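Local coordinates for protein glucanase (Klebsiella pneumoniae, PDB 5GY3) that probably cleaves internal beta-1,4-glucosidic bonds of cellulose and cereal beta-glucans as a family 8 endoglucanase, at residues 24-29 against 70-75; 41-46 against 100-105; 184-189 against 254-259. All blocks are in the same frame, centred on the assembly; numbering follows the deposited sequence.

Contact 1 of 3, residues 24-29 against 70-75; sequences GNVSHT and RYNPVA
Ser27 and Tyr71 face each other as the hydrogen-bonded pair of a two-stranded antiparallel sheet, in which strand 27-28 leads straight into helix 29-41 of the family 8 glycosyl hydrolase fold. His28 and Arg70 form the adjoining non-hydrogen-bonded pair. The evidence is two backbone bonds: Ser27 N donates to Tyr71 O over 2.9 Å, almost straight at 173°, and Tyr71 N returns a bond to Ser27 O at 2.7 Å. Ser27 O is also approached by the CA of Arg70 at 3.4 Å, a CA-H...O contact that adds a second partner to this acceptor.

Van der Waals packing centres on Val26, just before the strand. Val26 CB sits 3.4 Å from Tyr71 O. Val26 CG1, anti to the carbonyl carbon (chi1 -63°), lies over one face of the Arg70 guanidinium, 3.6 Å from Arg70 NH2, and also touches the amide end of Asn72. The CD of Pro73 meets Asn25 O at 3.8 Å. On the face opposite His28 and Arg70 the CB atoms of Ser27 and Tyr71 approach each other, while the Tyr71 ring leads away from the strand partner to an edge-to-face contact with Trp54 of helix 45-59.

Polar side chains mostly turn to other partners. Ser27 OG bonds to Ile18 O. His28 occupies the N-cap of helix 29-41, its ND1 accepting from Gly31 N and its NE2 bonding to Asp20; its side chain is about 8 Å from that of Asp87, the predicted nucleophile, which would place this short sheet near the active site.

Asn72 begins a type I turn through Ala75, and one water donates both to Asn72 OD1 and to Gly24 O.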
ATOM      1  N   GLY A  24      17.294  -7.152   4.722  1.00 23.53           N
ATOM      2  CA  GLY A  24      18.178  -7.965   3.912  1.00 25.62           C
ATOM      3  C   GLY A  24      18.406  -7.445   2.514  1.00 24.57           C
ATOM      4  O   GLY A  24      18.784  -8.219   1.630  1.00 22.01           O
ATOM      5  N   ASN A  25      18.166  -6.150   2.290  1.00 25.75           N
ATOM      6  CA  ASN A  25      18.430  -5.490   1.013  1.00 25.13           C
ATOM      7  C   ASN A  25      17.567  -6.031  -0.123  1.00 22.12           C
ATOM      8  O   ASN A  25      17.949  -5.943  -1.293  1.00 20.96           O
ATOM      9  CB  ASN A  25      19.911  -5.578   0.626  1.00 25.29           C
ATOM     10  CG  ASN A  25      20.796  -4.744   1.525  1.00 32.58           C
ATOM     11  OD1 ASN A  25      20.385  -3.693   2.022  1.00 30.31           O
ATOM     12  ND2 ASN A  25      22.020  -5.215   1.749  1.00 40.44           N
ATOM     13  N   VAL A  26      16.396  -6.586   0.189  1.00 19.35           N
ATOM     14  CA  VAL A  26      15.550  -7.157  -0.856  1.00 16.55           C
ATOM     15  C   VAL A  26      14.801  -6.041  -1.560  1.00 15.41           C
ATOM     16  O   VAL A  26      14.777  -4.896  -1.091  1.00 16.99           O
ATOM     17  CB  VAL A  26      14.557  -8.201  -0.305  1.00 19.91           C
ATOM     18  CG1 VAL A  26      15.296  -9.394   0.286  1.00 20.54           C
ATOM     19  CG2 VAL A  26      13.615  -7.564   0.712  1.00 18.80           C
ATOM     20  N   SER A  27      14.194  -6.372  -2.691  1.00 15.10           N
ATOM     21  CA  SER A  27      13.312  -5.476  -3.417  1.00 12.91           C
ATOM     22  C   SER A  27      11.943  -6.129  -3.538  1.00 15.33           C
ATOM     23  O   SER A  27      11.821  -7.356  -3.517  1.00 14.56           O
ATOM     24  CB  SER A  27      13.856  -5.157  -4.810  1.00 15.69           C
ATOM     25  OG  SER A  27      15.058  -4.417  -4.727  1.00 15.85           O
ATOM     26  N   HIS A  28      10.906  -5.309  -3.668  1.00 12.71           N
ATOM     27  CA  HIS A  28       9.569  -5.864  -3.796  1.00 13.27           C
ATOM     28  C   HIS A  28       8.696  -4.894  -4.576  1.00 13.29           C
ATOM     29  O   HIS A  28       9.075  -3.749  -4.832  1.00 12.84           O
ATOM     30  CB  HIS A  28       8.962  -6.189  -2.429  1.00 12.15           C
ATOM     31  CG  HIS A  28       9.295  -5.196  -1.362  1.00 16.19           C
ATOM     32  ND1 HIS A  28       8.862  -3.887  -1.399  1.00 15.32           N
ATOM     33  CD2 HIS A  28      10.024  -5.320  -0.226  1.00 17.43           C
ATOM     34  CE1 HIS A  28       9.304  -3.249  -0.328  1.00 18.36           C
ATOM     35  NE2 HIS A  28      10.014  -4.096   0.400  1.00 19.77           N
ATOM     36  N   THR A  29       7.516  -5.375  -4.968  1.00 10.08           N
ATOM     37  CA  THR A  29       6.672  -4.551  -5.829  1.00 10.56           C
ATOM     38  C   THR A  29       6.079  -3.369  -5.077  1.00 13.42           C
ATOM     39  O   THR A  29       5.840  -2.318  -5.683  1.00 12.56           O
ATOM     40  CB  THR A  29       5.587  -5.407  -6.484  1.00 12.68           C
ATOM     41  OG1 THR A  29       4.925  -6.212  -5.501  1.00 10.98           O
ATOM     42  CG2 THR A  29       6.223  -6.320  -7.506  1.00 10.76           C
ATOM     43  N   ARG A  70       8.636 -10.321  -4.781  1.00 15.14           N
ATOM     44  CA  ARG A  70       9.852 -10.146  -3.999  1.00 16.48           C
ATOM     45  C   ARG A  70      11.081 -10.571  -4.794  1.00 17.11           C
ATOM     46  O   ARG A  70      11.053 -11.568  -5.521  1.00 16.22           O
ATOM     47  CB  ARG A  70       9.765 -10.955  -2.702  1.00 16.87           C
ATOM     48  CG  ARG A  70      10.884 -10.703  -1.699  1.00 18.70           C
ATOM     49  CD  ARG A  70      10.533 -11.420  -0.393  1.00 23.33           C
ATOM     50  NE  ARG A  70      11.619 -11.429   0.585  1.00 25.72           N
ATOM     51  CZ  ARG A  70      12.604 -12.322   0.585  1.00 27.82           C
ATOM     52  NH1 ARG A  70      12.651 -13.256  -0.358  1.00 22.99           N
ATOM     53  NH2 ARG A  70      13.548 -12.275   1.518  1.00 25.96           N
ATOM     54  N   TYR A  71      12.167  -9.816  -4.626  1.00 14.05           N
ATOM     55  CA  TYR A  71      13.439 -10.083  -5.289  1.00 18.25           C
ATOM     56  C   TYR A  71      14.536 -10.099  -4.235  1.00 15.71           C
ATOM     57  O   TYR A  71      14.796  -9.074  -3.595  1.00 16.15           O
ATOM     58  CB  TYR A  71      13.726  -9.019  -6.359  1.00 17.79           C
ATOM     59  CG  TYR A  71      15.020  -9.233  -7.124  1.00 16.30           C
ATOM     60  CD1 TYR A  71      15.055 -10.037  -8.251  1.00 17.20           C
ATOM     61  CD2 TYR A  71      16.197  -8.615  -6.719  1.00 20.33           C
ATOM     62  CE1 TYR A  71      16.225 -10.224  -8.960  1.00 19.42           C
ATOM     63  CE2 TYR A  71      17.379  -8.796  -7.426  1.00 22.21           C
ATOM     64  CZ  TYR A  71      17.382  -9.603  -8.543  1.00 19.79           C
ATOM     65  OH  TYR A  71      18.551  -9.789  -9.247  1.00 25.86           O
ATOM     66  N   ASN A  72      15.158 -11.265  -4.030  1.00 19.60           N
ATOM     67  CA  ASN A  72      16.231 -11.405  -3.048  1.00 21.33           C
ATOM     68  C   ASN A  72      17.560 -11.588  -3.776  1.00 22.34           C
ATOM     69  O   ASN A  72      17.839 -12.681  -4.292  1.00 21.22           O
ATOM     70  CB  ASN A  72      15.961 -12.585  -2.107  1.00 16.05           C
ATOM     71  CG  ASN A  72      17.001 -12.705  -0.998  1.00 22.57           C
ATOM     72  OD1 ASN A  72      17.959 -11.932  -0.940  1.00 23.48           O
ATOM     73  ND2 ASN A  72      16.804 -13.666  -0.102  1.00 20.17           N
ATOM     74  N   PRO A  73      18.418 -10.561  -3.830  1.00 21.76           N
ATOM     75  CA  PRO A  73      19.615 -10.643  -4.686  1.00 23.13           C
ATOM     76  C   PRO A  73      20.668 -11.627  -4.194  1.00 27.31           C
ATOM     77  O   PRO A  73      21.533 -12.021  -4.985  1.00 31.15           O
ATOM     78  CB  PRO A  73      20.150  -9.205  -4.673  1.00 24.22           C
ATOM     79  CG  PRO A  73      19.679  -8.646  -3.372  1.00 24.78           C
ATOM     80  CD  PRO A  73      18.330  -9.268  -3.119  1.00 24.00           C
ATOM     81  N   VAL A  74      20.632 -12.037  -2.923  1.00 24.34           N
ATOM     82  CA  VAL A  74      21.607 -13.009  -2.429  1.00 27.89           C
ATOM     83  C   VAL A  74      21.098 -14.438  -2.514  1.00 29.82           C
ATOM     84  O   VAL A  74      21.870 -15.380  -2.261  1.00 28.70           O
ATOM     85  CB  VAL A  74      22.013 -12.711  -0.972  1.00 28.28           C
ATOM     86  CG1 VAL A  74      22.340 -11.242  -0.805  1.00 32.05           C
ATOM     87  CG2 VAL A  74      20.918 -13.147  -0.004  1.00 33.71           C
ATOM     88  N   ALA A  75      19.831 -14.638  -2.866  1.00 25.39           N
ATOM     89  CA  ALA A  75      19.270 -15.973  -2.936  1.00 25.87           C
ATOM     90  C   ALA A  75      19.746 -16.695  -4.196  1.00 26.07           C
ATOM     91  O   ALA A  75      20.005 -16.061  -5.222  1.00 26.83           O
ATOM     92  CB  ALA A  75      17.745 -15.912  -2.923  1.00 24.39           C
TER
HETATM   93  O   HOH W   1      18.509 -11.097   1.370  1.00 28.95           O

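Contact 2 of 3, residues 41-46 against 100-105; sequences ANNDRP and QKQWQD
A Schellman motif ending helix 29-41, with Asn43 at positive phi as its C-prime residue, brings Asn43 and Arg45 against Trp103 in the last turn of helix 86-103. Asn43 OD1 accepts from Trp103 NE1 at 2.9 Å, the donor lying nearly on the extension of the C=O bond (167°) and the oxygen 19° out of the indole plane. Asp44 N meets the six-membered ring at its edge.

Arg45 covers one indole face. Its chain runs extended from CG to NE, with Arg45 CB 3.6 Å from Trp103 CE2 and Arg45 CD 3.8 Å from the centroid of the Trp103 five-membered ring, a CH-pi contact over the face. The guanidinium continues in nearly the same orientation, 7° from the ring plane, over the CB of Trp103. Arg45 starts helix 45-59, just after the N-cap Asp44, while lying across the C-terminal end of helix 86-103, so the contact ties together two helix junctions at the surface of the (alpha/alpha)6 barrel characteristic of family 8. Gln102 CG lies over the opposite indole face.

Beyond the ring, Arg45 NH2 reaches Asp105 OD2 at 2.8 Å in a salt bridge whose hydrogen bond is weak; Arg107 also pairs with that carboxylate oxygen.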
ATOM      1  N   ALA A  41       5.926  12.199  -8.783  1.00 10.17           N
ATOM      2  CA  ALA A  41       5.669  13.370  -7.950  1.00 10.64           C
ATOM      3  C   ALA A  41       6.836  14.348  -7.961  1.00 13.11           C
ATOM      4  O   ALA A  41       6.638  15.561  -7.825  1.00 13.95           O
ATOM      5  CB  ALA A  41       5.364  12.926  -6.524  1.00 11.09           C
ATOM      6  N   ASN A  42       8.054  13.849  -8.111  1.00 12.23           N
ATOM      7  CA  ASN A  42       9.226  14.710  -8.140  1.00 12.06           C
ATOM      8  C   ASN A  42       9.639  15.063  -9.560  1.00 14.79           C
ATOM      9  O   ASN A  42      10.679  15.693  -9.754  1.00 16.00           O
ATOM     10  CB  ASN A  42      10.373  14.055  -7.376  1.00 12.02           C
ATOM     11  CG  ASN A  42      10.171  14.135  -5.874  1.00 17.37           C
ATOM     12  OD1 ASN A  42      10.508  15.134  -5.247  1.00 17.36           O
ATOM     13  ND2 ASN A  42       9.583  13.093  -5.297  1.00 11.18           N
ATOM     14  N   ASN A  43       8.823  14.694 -10.548  1.00 12.71           N
ATOM     15  CA  ASN A  43       9.072  14.996 -11.956  1.00 14.23           C
ATOM     16  C   ASN A  43      10.446  14.480 -12.388  1.00 16.52           C
ATOM     17  O   ASN A  43      11.261  15.197 -12.974  1.00 15.80           O
ATOM     18  CB  ASN A  43       8.914  16.497 -12.215  1.00 14.50           C
ATOM     19  CG  ASN A  43       8.780  16.827 -13.693  1.00 18.03           C
ATOM     20  OD1 ASN A  43       8.739  15.936 -14.540  1.00 16.16           O
ATOM     21  ND2 ASN A  43       8.712  18.118 -14.006  1.00 21.71           N
ATOM     22  N   ASP A  44      10.701  13.207 -12.084  1.00 12.03           N
ATOM     23  CA  ASP A  44      11.994  12.564 -12.311  1.00 12.02           C
ATOM     24  C   ASP A  44      11.794  11.413 -13.290  1.00 15.03           C
ATOM     25  O   ASP A  44      11.773  10.240 -12.910  1.00 12.04           O
ATOM     26  CB  ASP A  44      12.605  12.085 -10.969  1.00 14.13           C
ATOM     27  CG  ASP A  44      14.056  11.639 -11.105  1.00 15.76           C
ATOM     28  OD1 ASP A  44      14.543  11.435 -12.235  1.00 13.31           O
ATOM     29  OD2 ASP A  44      14.713  11.470 -10.060  1.00 15.46           O
ATOM     30  N   ARG A  45      11.669  11.753 -14.573  1.00 12.69           N
ATOM     31  CA  ARG A  45      11.397  10.724 -15.563  1.00 12.47           C
ATOM     32  C   ARG A  45      12.543   9.729 -15.731  1.00 13.23           C
ATOM     33  O   ARG A  45      12.280   8.528 -15.909  1.00 12.66           O
ATOM     34  CB  ARG A  45      11.043  11.365 -16.907  1.00 14.89           C
ATOM     35  CG  ARG A  45      10.389  10.367 -17.830  1.00 15.75           C
ATOM     36  CD  ARG A  45       9.812  11.034 -19.039  1.00 16.11           C
ATOM     37  NE  ARG A  45       9.148  10.054 -19.891  1.00 18.10           N
ATOM     38  CZ  ARG A  45       8.631  10.342 -21.081  1.00 21.74           C
ATOM     39  NH1 ARG A  45       8.722  11.576 -21.552  1.00 17.67           N
ATOM     40  NH2 ARG A  45       8.044   9.393 -21.799  1.00 22.17           N
ATOM     41  N   PRO A  46      13.817  10.154 -15.709  1.00 14.84           N
ATOM     42  CA  PRO A  46      14.891   9.143 -15.774  1.00 16.07           C
ATOM     43  C   PRO A  46      14.779   8.089 -14.681  1.00 15.30           C
ATOM     44  O   PRO A  46      14.877   6.889 -14.975  1.00 13.46           O
ATOM     45  CB  PRO A  46      16.169   9.986 -15.649  1.00 16.75           C
ATOM     46  CG  PRO A  46      15.783  11.292 -16.235  1.00 16.18           C
ATOM     47  CD  PRO A  46      14.370  11.523 -15.773  1.00 14.42           C
ATOM     48  N   GLN A 100       1.645   8.892 -17.230  1.00 11.56           N
ATOM     49  CA  GLN A 100       1.069   9.353 -18.491  1.00 12.55           C
ATOM     50  C   GLN A 100       0.643  10.808 -18.390  1.00 12.75           C
ATOM     51  O   GLN A 100       0.872  11.600 -19.311  1.00 14.19           O
ATOM     52  CB  GLN A 100      -0.132   8.492 -18.887  1.00 11.64           C
ATOM     53  CG  GLN A 100      -0.807   8.965 -20.184  1.00 12.78           C
ATOM     54  CD  GLN A 100      -1.842  10.046 -19.951  1.00 19.62           C
ATOM     55  OE1 GLN A 100      -2.617   9.975 -18.999  1.00 20.02           O
ATOM     56  NE2 GLN A 100      -1.848  11.064 -20.810  1.00 18.67           N
ATOM     57  N   LYS A 101      -0.016  11.166 -17.291  1.00 12.80           N
ATOM     58  CA  LYS A 101      -0.483  12.538 -17.135  1.00 15.74           C
ATOM     59  C   LYS A 101       0.686  13.495 -16.982  1.00 15.60           C
ATOM     60  O   LYS A 101       0.698  14.572 -17.586  1.00 15.99           O
ATOM     61  CB  LYS A 101      -1.417  12.642 -15.934  1.00 19.34           C
ATOM     62  CG  LYS A 101      -2.737  11.930 -16.132  1.00 24.02           C
ATOM     63  CD  LYS A 101      -3.514  11.838 -14.830  1.00 29.45           C
ATOM     64  CE  LYS A 101      -4.997  11.674 -15.111  1.00 33.10           C
ATOM     65  NZ  LYS A 101      -5.220  10.797 -16.290  1.00 36.30           N
ATOM     66  N   GLN A 102       1.683  13.106 -16.189  1.00 10.78           N
ATOM     67  CA  GLN A 102       2.806  13.991 -15.909  1.00 10.74           C
ATOM     68  C   GLN A 102       3.599  14.299 -17.173  1.00 14.67           C
ATOM     69  O   GLN A 102       3.929  15.458 -17.444  1.00 14.51           O
ATOM     70  CB  GLN A 102       3.702  13.357 -14.849  1.00 12.17           C
ATOM     71  CG  GLN A 102       4.954  14.149 -14.552  1.00 14.14           C
ATOM     72  CD  GLN A 102       4.663  15.437 -13.810  1.00 19.78           C
ATOM     73  OE1 GLN A 102       3.725  15.513 -13.014  1.00 22.92           O
ATOM     74  NE2 GLN A 102       5.453  16.464 -14.081  1.00 22.49           N
ATOM     75  N   TRP A 103       3.921  13.272 -17.958  1.00 11.71           N
ATOM     76  CA  TRP A 103       4.817  13.432 -19.095  1.00 13.86           C
ATOM     77  C   TRP A 103       4.114  13.324 -20.442  1.00 14.49           C
ATOM     78  O   TRP A 103       4.788  13.390 -21.478  1.00 13.52           O
ATOM     79  CB  TRP A 103       5.968  12.415 -19.010  1.00 13.23           C
ATOM     80  CG  TRP A 103       6.794  12.661 -17.784  1.00 14.84           C
ATOM     81  CD1 TRP A 103       7.434  13.826 -17.450  1.00 17.12           C
ATOM     82  CD2 TRP A 103       7.045  11.744 -16.706  1.00 12.82           C
ATOM     83  NE1 TRP A 103       8.072  13.684 -16.238  1.00 15.00           N
ATOM     84  CE2 TRP A 103       7.846  12.418 -15.761  1.00 13.41           C
ATOM     85  CE3 TRP A 103       6.682  10.415 -16.457  1.00 11.61           C
ATOM     86  CZ2 TRP A 103       8.276  11.815 -14.574  1.00 12.19           C
ATOM     87  CZ3 TRP A 103       7.120   9.811 -15.269  1.00  9.81           C
ATOM     88  CH2 TRP A 103       7.912  10.513 -14.354  1.00 11.36           C
ATOM     89  N   GLN A 104       2.788  13.174 -20.449  1.00 14.65           N
ATOM     90  CA  GLN A 104       1.976  13.203 -21.667  1.00 17.18           C
ATOM     91  C   GLN A 104       2.435  12.140 -22.662  1.00 17.70           C
ATOM     92  O   GLN A 104       2.699  12.417 -23.832  1.00 17.54           O
ATOM     93  CB  GLN A 104       1.993  14.604 -22.285  1.00 14.75           C
ATOM     94  CG  GLN A 104       1.326  15.634 -21.399  1.00 13.63           C
ATOM     95  CD  GLN A 104      -0.163  15.411 -21.307  1.00 22.11           C
ATOM     96  OE1 GLN A 104      -0.861  15.427 -22.321  1.00 26.24           O
ATOM     97  NE2 GLN A 104      -0.657  15.163 -20.099  1.00 21.49           N
ATOM     98  N   ASP A 105       2.522  10.902 -22.181  1.00 12.61           N
ATOM     99  CA  ASP A 105       2.969   9.772 -22.984  1.00 14.08           C
ATOM    100  C   ASP A 105       2.006   8.616 -22.756  1.00 16.21           C
ATOM    101  O   ASP A 105       2.029   7.993 -21.689  1.00 12.48           O
ATOM    102  CB  ASP A 105       4.396   9.367 -22.615  1.00 17.41           C
ATOM    103  CG  ASP A 105       4.996   8.381 -23.595  1.00 21.25           C
ATOM    104  OD1 ASP A 105       4.246   7.612 -24.236  1.00 17.76           O
ATOM    105  OD2 ASP A 105       6.233   8.377 -23.719  1.00 24.76           O
TER

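Contact 3 of 3, residues 184-189 against 254-259; sequences MGWGKS and INVSTN
The Trp186 indole has the backbone carbon of Met184 over one face, offset toward the rim, while Val256 comes obliquely from the other segment: Val256 CG2 lies 3.9 Å from Trp186 CB and a little farther from CE3. The far part of the ring leads away from Val256 toward Met204, Pro206 and Val196 of the neighbouring strands. The second flat group, the Asn259 amide, lies against the extended Lys188 chain; the Lys188 and Asn259 side chains cross at about a right angle, with Lys188 CG 3.7 Å from Asn259 ND2.

The polar link runs through the same amide. Asn259 OD1 accepts from Lys188 N at 2.9 Å, the N-H reasonably straight (156°) but the donor tilted 30° from the amide plane. Gly187 brings its CA within 3.4 Å of Asn259 OD1 and within 3.2 Å of Val256 O; its positive phi and the two oxygens crowding the CA suit glycine. A water accepts from Ser189 N at 3.1 Å and can donate to Trp186 O and Asn259 OD1, although it has more acceptors nearby than protons.

Apolar contact closes the other end: Ser189 CB meets Ile254 CD1 at 3.8 Å, and both residues also touch Trp241 of helix 236-243.

Within residues 254-259, Asn259 N bonds back to Asn255 O, and Asn255 OD1 accepts from Ser257 N and Thr258 N, an Asx turn and Asx motif at the end of strand 254-255.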
ATOM      1  N   MET A 184     -15.052  -3.908   9.729  1.00  9.49           N
ATOM      2  CA  MET A 184     -13.932  -4.463  10.472  1.00 11.70           C
ATOM      3  C   MET A 184     -13.694  -3.672  11.754  1.00 11.49           C
ATOM      4  O   MET A 184     -14.138  -2.528  11.902  1.00  9.75           O
ATOM      5  CB  MET A 184     -12.665  -4.451   9.616  1.00 14.90           C
ATOM      6  CG  MET A 184     -12.765  -5.244   8.319  1.00 14.90           C
ATOM      7  SD  MET A 184     -11.246  -5.037   7.366  1.00 14.90           S
ATOM      8  CE  MET A 184     -11.644  -5.965   5.881  1.00 14.90           C
ATOM      9  N   GLY A 185     -12.976  -4.293  12.687  1.00 10.03           N
ATOM     10  CA  GLY A 185     -12.537  -3.595  13.885  1.00  8.01           C
ATOM     11  C   GLY A 185     -12.786  -4.434  15.117  1.00  8.47           C
ATOM     12  O   GLY A 185     -13.874  -5.003  15.258  1.00  7.61           O
ATOM     13  N   TRP A 186     -11.790  -4.535  16.000  1.00  8.91           N
ATOM     14  CA  TRP A 186     -11.853  -5.455  17.128  1.00  7.62           C
ATOM     15  C   TRP A 186     -11.291  -4.785  18.374  1.00 10.37           C
ATOM     16  O   TRP A 186     -10.528  -3.825  18.296  1.00 10.20           O
ATOM     17  CB  TRP A 186     -11.108  -6.772  16.810  1.00  7.29           C
ATOM     18  CG  TRP A 186     -11.817  -7.452  15.699  1.00  7.28           C
ATOM     19  CD1 TRP A 186     -12.919  -8.246  15.805  1.00  9.86           C
ATOM     20  CD2 TRP A 186     -11.555  -7.310  14.291  1.00  8.94           C
ATOM     21  NE1 TRP A 186     -13.347  -8.636  14.550  1.00  9.94           N
ATOM     22  CE2 TRP A 186     -12.528  -8.070  13.608  1.00  7.60           C
ATOM     23  CE3 TRP A 186     -10.590  -6.617  13.542  1.00  7.85           C
ATOM     24  CZ2 TRP A 186     -12.566  -8.166  12.211  1.00  9.69           C
ATOM     25  CZ3 TRP A 186     -10.627  -6.716  12.152  1.00  8.08           C
ATOM     26  CH2 TRP A 186     -11.611  -7.490  11.505  1.00  7.74           C
ATOM     27  N   GLY A 187     -11.699  -5.315  19.534  1.00 11.77           N
ATOM     28  CA  GLY A 187     -11.211  -4.812  20.807  1.00 12.47           C
ATOM     29  C   GLY A 187     -11.708  -3.408  21.111  1.00 13.00           C
ATOM     30  O   GLY A 187     -12.632  -2.884  20.495  1.00 12.35           O
ATOM     31  N   LYS A 188     -11.053  -2.790  22.093  1.00 12.55           N
ATOM     32  CA  LYS A 188     -11.464  -1.449  22.500  1.00 15.21           C
ATOM     33  C   LYS A 188     -11.048  -0.368  21.512  1.00 14.46           C
ATOM     34  O   LYS A 188     -11.615   0.732  21.547  1.00 12.70           O
ATOM     35  CB  LYS A 188     -10.893  -1.136  23.882  1.00 15.05           C
ATOM     36  CG  LYS A 188     -11.371  -2.084  24.958  1.00 17.75           C
ATOM     37  CD  LYS A 188     -10.650  -1.795  26.265  1.00 20.95           C
ATOM     38  CE  LYS A 188     -11.238  -2.609  27.404  1.00 27.81           C
ATOM     39  NZ  LYS A 188     -10.604  -2.250  28.700  1.00 37.99           N
ATOM     40  N   SER A 189     -10.068  -0.635  20.639  1.00  9.21           N
ATOM     41  CA  SER A 189      -9.686   0.366  19.648  1.00 12.96           C
ATOM     42  C   SER A 189     -10.585   0.348  18.414  1.00 10.40           C
ATOM     43  O   SER A 189     -10.567   1.316  17.648  1.00  8.37           O
ATOM     44  CB  SER A 189      -8.237   0.158  19.208  1.00 11.37           C
ATOM     45  OG  SER A 189      -8.133  -1.031  18.432  1.00 13.45           O
ATOM     46  N   ILE A 254      -0.982  -2.051  17.961  1.00  7.45           N
ATOM     47  CA  ILE A 254      -1.889  -2.552  18.993  1.00  7.30           C
ATOM     48  C   ILE A 254      -2.408  -3.922  18.577  1.00  8.16           C
ATOM     49  O   ILE A 254      -2.742  -4.151  17.410  1.00  7.75           O
ATOM     50  CB  ILE A 254      -3.057  -1.570  19.270  1.00  7.44           C
ATOM     51  CG1 ILE A 254      -4.066  -2.202  20.236  1.00  9.52           C
ATOM     52  CG2 ILE A 254      -3.757  -1.145  17.973  1.00  9.98           C
ATOM     53  CD1 ILE A 254      -5.070  -1.218  20.803  1.00 12.42           C
ATOM     54  N   ASN A 255      -2.425  -4.856  19.524  1.00  7.04           N
ATOM     55  CA  ASN A 255      -3.101  -6.136  19.320  1.00  8.05           C
ATOM     56  C   ASN A 255      -4.600  -5.890  19.473  1.00  8.66           C
ATOM     57  O   ASN A 255      -5.073  -5.564  20.567  1.00  8.84           O
ATOM     58  CB  ASN A 255      -2.585  -7.162  20.326  1.00 10.60           C
ATOM     59  CG  ASN A 255      -3.201  -8.539  20.139  1.00  9.85           C
ATOM     60  OD1 ASN A 255      -4.418  -8.690  19.978  1.00 10.38           O
ATOM     61  ND2 ASN A 255      -2.356  -9.558  20.176  1.00 12.82           N
ATOM     62  N   VAL A 256      -5.357  -6.013  18.379  1.00 11.33           N
ATOM     63  CA  VAL A 256      -6.762  -5.604  18.436  1.00 10.05           C
ATOM     64  C   VAL A 256      -7.630  -6.657  19.100  1.00 12.13           C
ATOM     65  O   VAL A 256      -8.788  -6.373  19.431  1.00 13.61           O
ATOM     66  CB  VAL A 256      -7.318  -5.256  17.040  1.00  8.57           C
ATOM     67  CG1 VAL A 256      -6.517  -4.095  16.418  1.00  6.88           C
ATOM     68  CG2 VAL A 256      -7.304  -6.471  16.131  1.00  9.26           C
ATOM     69  N   SER A 257      -7.090  -7.852  19.340  1.00 11.21           N
ATOM     70  CA  SER A 257      -7.832  -8.901  20.032  1.00 12.55           C
ATOM     71  C   SER A 257      -7.676  -8.812  21.544  1.00 17.75           C
ATOM     72  O   SER A 257      -8.644  -9.033  22.277  1.00 17.44           O
ATOM     73  CB  SER A 257      -7.383 -10.277  19.548  1.00 15.59           C
ATOM     74  OG  SER A 257      -7.928 -10.545  18.269  1.00 20.60           O
ATOM     75  N   THR A 258      -6.476  -8.486  22.021  1.00 13.39           N
ATOM     76  CA  THR A 258      -6.197  -8.426  23.449  1.00 14.06           C
ATOM     77  C   THR A 258      -6.070  -7.008  23.983  1.00 17.37           C
ATOM     78  O   THR A 258      -6.039  -6.832  25.208  1.00 14.70           O
ATOM     79  CB  THR A 258      -4.899  -9.172  23.780  1.00 14.89           C
ATOM     80  OG1 THR A 258      -3.785  -8.430  23.253  1.00 14.22           O
ATOM     81  CG2 THR A 258      -4.924 -10.567  23.189  1.00 14.23           C
ATOM     82  N   ASN A 259      -5.941  -6.012  23.105  1.00 10.79           N
ATOM     83  CA  ASN A 259      -5.736  -4.596  23.421  1.00 11.66           C
ATOM     84  C   ASN A 259      -4.335  -4.298  23.940  1.00 12.43           C
ATOM     85  O   ASN A 259      -4.048  -3.148  24.293  1.00 13.00           O
ATOM     86  CB  ASN A 259      -6.795  -4.077  24.398  1.00 14.56           C
ATOM     87  CG  ASN A 259      -8.199  -4.280  23.861  1.00 17.81           C
ATOM     88  OD1 ASN A 259      -8.492  -3.904  22.722  1.00 12.78           O
ATOM     89  ND2 ASN A 259      -9.058  -4.921  24.652  1.00 18.24           N
TER
HETATM   90  O   HOH W   2      -8.383  -3.138  20.117  1.00 13.02           O

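In the fold
Contacts 1 and 3 are partly buried, each with three buried residues among those that touch, whereas contact 2 is a surface contact with none. Contacts 1 and 2 interleave along the chain and share helix 29-41, which starts after strand 27-28 and ends at residue 41; helix 45-59 starts in contact 2 and packs on contact 1. Their centres are 26 Å apart, and only contact 1 lies near the predicted nucleophile. Contact 3 follows later in sequence, on the opposite side of the chain's centre from contact 2. The chemistry differs accordingly: paired backbone bonds in 1; an arginine chain in CH-pi contact with an indole, an indole N-H bond and a salt bridge in 2; an asparagine amide with water in 3.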